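Local atomic coordinates of L-asparaginase I (PDB entry 2OCD), a protein that probably catalyses the hydrolysis of L-asparagine to L-aspartate and ammonium, working as a homotetramer. Residues H89-M94 with S161-A166. Sequence-based numbering, arbitrary orientation.
Sequences HGTDTM and SRKSHA. With ACT (acetate ion), chain G.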
ATOM      1  N   HIS B  89      25.866  12.094  -5.145  1.00 11.36           N
ATOM      2  CA  HIS B  89      26.542  10.804  -4.963  1.00 11.09           C
ATOM      3  C   HIS B  89      25.848   9.775  -5.862  1.00 10.57           C
ATOM      4  O   HIS B  89      24.682   9.884  -6.120  1.00  9.75           O
ATOM      5  CB  HIS B  89      26.399  10.404  -3.497  1.00 11.32           C
ATOM      6  CG  HIS B  89      27.291   9.284  -3.068  1.00 12.46           C
ATOM      7  ND1 HIS B  89      27.182   8.001  -3.565  1.00 12.76           N
ATOM      8  CD2 HIS B  89      28.286   9.249  -2.149  1.00 12.65           C
ATOM      9  CE1 HIS B  89      28.075   7.230  -2.974  1.00 10.60           C
ATOM     10  NE2 HIS B  89      28.749   7.963  -2.106  1.00 12.64           N
ATOM     11  N   GLY B  90      26.578   8.804  -6.383  1.00 11.07           N
ATOM     12  CA  GLY B  90      25.962   7.718  -7.089  1.00 10.95           C
ATOM     13  C   GLY B  90      25.245   6.809  -6.101  1.00 11.49           C
ATOM     14  O   GLY B  90      25.665   6.689  -4.948  1.00 10.53           O
ATOM     15  N   THR B  91      24.185   6.149  -6.580  1.00 11.45           N
ATOM     16  CA  THR B  91      23.318   5.355  -5.723  1.00 11.89           C
ATOM     17  C   THR B  91      23.927   4.023  -5.255  1.00 12.38           C
ATOM     18  O   THR B  91      23.544   3.514  -4.197  1.00 12.77           O
ATOM     19  CB  THR B  91      21.907   5.054  -6.372  1.00 11.41           C
ATOM     20  OG1 THR B  91      22.107   4.361  -7.601  1.00 11.23           O
ATOM     21  CG2 THR B  91      21.091   6.328  -6.615  1.00  8.50           C
ATOM     22  N   ASP B  92      24.824   3.409  -6.008  1.00 12.23           N
ATOM     23  CA  ASP B  92      25.206   2.041  -5.601  1.00 11.82           C
ATOM     24  C   ASP B  92      25.664   1.950  -4.134  1.00 10.99           C
ATOM     25  O   ASP B  92      25.353   0.973  -3.457  1.00 11.55           O
ATOM     26  CB  ASP B  92      26.272   1.454  -6.530  1.00 12.46           C
ATOM     27  CG  ASP B  92      25.712   1.077  -7.902  1.00 14.28           C
ATOM     28  OD1 ASP B  92      26.523   0.850  -8.838  1.00 18.58           O
ATOM     29  OD2 ASP B  92      24.471   1.013  -8.056  1.00 18.91           O
ATOM     30  N   THR B  93      26.409   2.937  -3.652  1.00 10.10           N
ATOM     31  CA  THR B  93      26.941   2.861  -2.314  1.00 10.20           C
ATOM     32  C   THR B  93      26.600   4.104  -1.500  1.00 10.72           C
ATOM     33  O   THR B  93      27.183   4.381  -0.469  1.00 10.23           O
ATOM     34  CB  THR B  93      28.451   2.643  -2.302  1.00 10.42           C
ATOM     35  OG1 THR B  93      29.079   3.795  -2.833  1.00  9.35           O
ATOM     36  CG2 THR B  93      28.852   1.396  -3.098  1.00  8.44           C
HETATM   37  N   MSE B  94      25.581   4.805  -1.943  1.00 11.61           N
HETATM   38  CA  MSE B  94      25.122   5.971  -1.285  1.00 13.27           C
HETATM   39  C   MSE B  94      24.810   5.686   0.164  1.00 12.96           C
HETATM   40  O   MSE B  94      25.038   6.553   0.989  1.00 13.39           O
HETATM   41  CB  MSE B  94      23.894   6.478  -1.983  1.00 12.82           C
HETATM   42  CG  MSE B  94      23.343   7.687  -1.377  1.00 14.72           C
HETATM   43 SE   MSE B  94      22.012   8.426  -2.596  0.70 21.15          SE
HETATM   44  CE  MSE B  94      20.397   7.946  -1.707  1.00 18.37           C
ATOM     45  N   SER B 161      19.519   3.557   6.478  1.00 14.63           N
ATOM     46  CA  SER B 161      19.098   3.399   5.103  1.00 16.10           C
ATOM     47  C   SER B 161      19.737   2.266   4.374  1.00 16.64           C
ATOM     48  O   SER B 161      20.834   1.873   4.672  1.00 16.65           O
ATOM     49  CB  SER B 161      19.340   4.714   4.331  1.00 16.84           C
ATOM     50  OG  SER B 161      18.316   5.648   4.695  1.00 19.74           O
ATOM     51  N   ARG B 162      19.025   1.740   3.403  1.00 18.69           N
ATOM     52  CA  ARG B 162      19.667   0.932   2.411  1.00 20.86           C
ATOM     53  C   ARG B 162      18.940   0.890   1.090  1.00 21.62           C
ATOM     54  O   ARG B 162      17.764   1.180   1.013  1.00 20.95           O
ATOM     55  CB  ARG B 162      19.952  -0.464   2.926  1.00 21.13           C
ATOM     56  CG  ARG B 162      18.834  -1.145   3.706  1.00 22.91           C
ATOM     57  CD  ARG B 162      19.396  -1.962   4.882  1.00 22.97           C
ATOM     58  NE  ARG B 162      19.426  -3.410   4.651  1.00 25.99           N
ATOM     59  CZ  ARG B 162      20.242  -4.079   3.825  1.00 25.73           C
ATOM     60  NH1 ARG B 162      21.161  -3.473   3.052  1.00 25.58           N
ATOM     61  NH2 ARG B 162      20.119  -5.401   3.765  1.00 24.73           N
ATOM     62  N   LYS B 163      19.704   0.544   0.058  1.00 23.92           N
ATOM     63  CA  LYS B 163      19.193   0.382  -1.285  1.00 25.63           C
ATOM     64  C   LYS B 163      18.472  -0.942  -1.391  1.00 27.04           C
ATOM     65  O   LYS B 163      19.071  -2.005  -1.491  1.00 26.96           O
ATOM     66  CB  LYS B 163      20.295   0.476  -2.337  1.00 25.60           C
ATOM     67  CG  LYS B 163      19.756   0.669  -3.778  1.00 25.41           C
ATOM     68  CD  LYS B 163      20.826   1.285  -4.675  1.00 26.35           C
ATOM     69  CE  LYS B 163      20.639   1.009  -6.156  1.00 27.39           C
ATOM     70  NZ  LYS B 163      21.953   1.160  -6.900  1.00 28.86           N
ATOM     71  N   SER B 164      17.159  -0.831  -1.389  1.00 29.07           N
ATOM     72  CA  SER B 164      16.265  -1.964  -1.314  1.00 30.39           C
ATOM     73  C   SER B 164      15.931  -2.457  -2.713  1.00 31.19           C
ATOM     74  O   SER B 164      15.656  -3.660  -2.899  1.00 30.38           O
ATOM     75  CB  SER B 164      14.986  -1.517  -0.606  1.00 30.26           C
ATOM     76  OG  SER B 164      14.457  -0.353  -1.218  1.00 30.48           O
ATOM     77  N   HIS B 165      15.961  -1.541  -3.687  1.00 32.44           N
ATOM     78  CA  HIS B 165      15.550  -1.887  -5.045  1.00 34.52           C
ATOM     79  C   HIS B 165      16.521  -1.298  -6.073  1.00 35.63           C
ATOM     80  O   HIS B 165      16.977  -0.159  -5.922  1.00 35.83           O
ATOM     81  CB  HIS B 165      14.110  -1.414  -5.296  1.00 34.66           C
ATOM     82  CG  HIS B 165      13.419  -2.097  -6.442  1.00 34.98           C
ATOM     83  ND1 HIS B 165      12.112  -2.526  -6.363  1.00 35.56           N
ATOM     84  CD2 HIS B 165      13.832  -2.386  -7.703  1.00 35.59           C
ATOM     85  CE1 HIS B 165      11.752  -3.055  -7.522  1.00 36.42           C
ATOM     86  NE2 HIS B 165      12.779  -2.986  -8.351  1.00 36.11           N
ATOM     87  N   ALA B 166      16.845  -2.086  -7.101  1.00 36.70           N
ATOM     88  CA  ALA B 166      17.722  -1.638  -8.180  1.00 37.33           C
ATOM     89  C   ALA B 166      17.272  -2.220  -9.506  1.00 39.10           C
ATOM     90  O   ALA B 166      17.278  -3.449  -9.685  1.00 39.55           O
ATOM     91  CB  ALA B 166      19.123  -2.058  -7.911  1.00 37.44           C
TER
HETATM   92  C   ACT G 603      26.474   4.705  -9.909  1.00 51.87           C
HETATM   93  O   ACT G 603      26.380   5.864 -10.420  1.00 51.38           O
HETATM   94  OXT ACT G 603      25.597   4.389  -9.071  1.00 51.35           O
HETATM   95  CH3 ACT G 603      27.560   3.715 -10.264  1.00 51.76           C
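D92 and K163 are the pair whose CA atoms come nearest, 7.6 Å apart, across two backbones that never pair: 89-94 leads from strand 84-88 into helix 94-104, while 162-166 forms a short strand paired antiparallel with 171-173. A single long side chain bridges the interval. K163 sets off with CG anti to its backbone N (chi1 -165°) and continues extended, which carries the amine across to the loop. There NZ forms a salt bridge with OD2 of D92 at 2.8 Å and donates a longer hydrogen bond to OG1 of T91 at 3.3 Å. The lysine chain crosses the T91 side chain at about a right angle, and its CD lies 3.5 Å from the T91 carbonyl O.

The fold is that of the asparaginase 1 family, in which a threonine-aspartate-lysine group like this one belongs to the active site. T91 is accordingly predicted to be catalytic and T91 and D92 to bind substrate; T14, the predicted nucleophile, and S60 lie nearby. Reaching the same loop from the side of strand 162-166, K163 ties the two residues together. An acetate, probably from the crystallisation liquor, rests against this loop, and its OXT accepts a weak hydrogen bond from the backbone N of D92 at 3.3 Å. The two carboxylate oxygens of D92 are divided between partners, since OD1 accepts a hydrogen bond from N247 of a second subunit. In that same neighbouring chain G244 packs on both D92 and K163, placing the contact at a subunit interface.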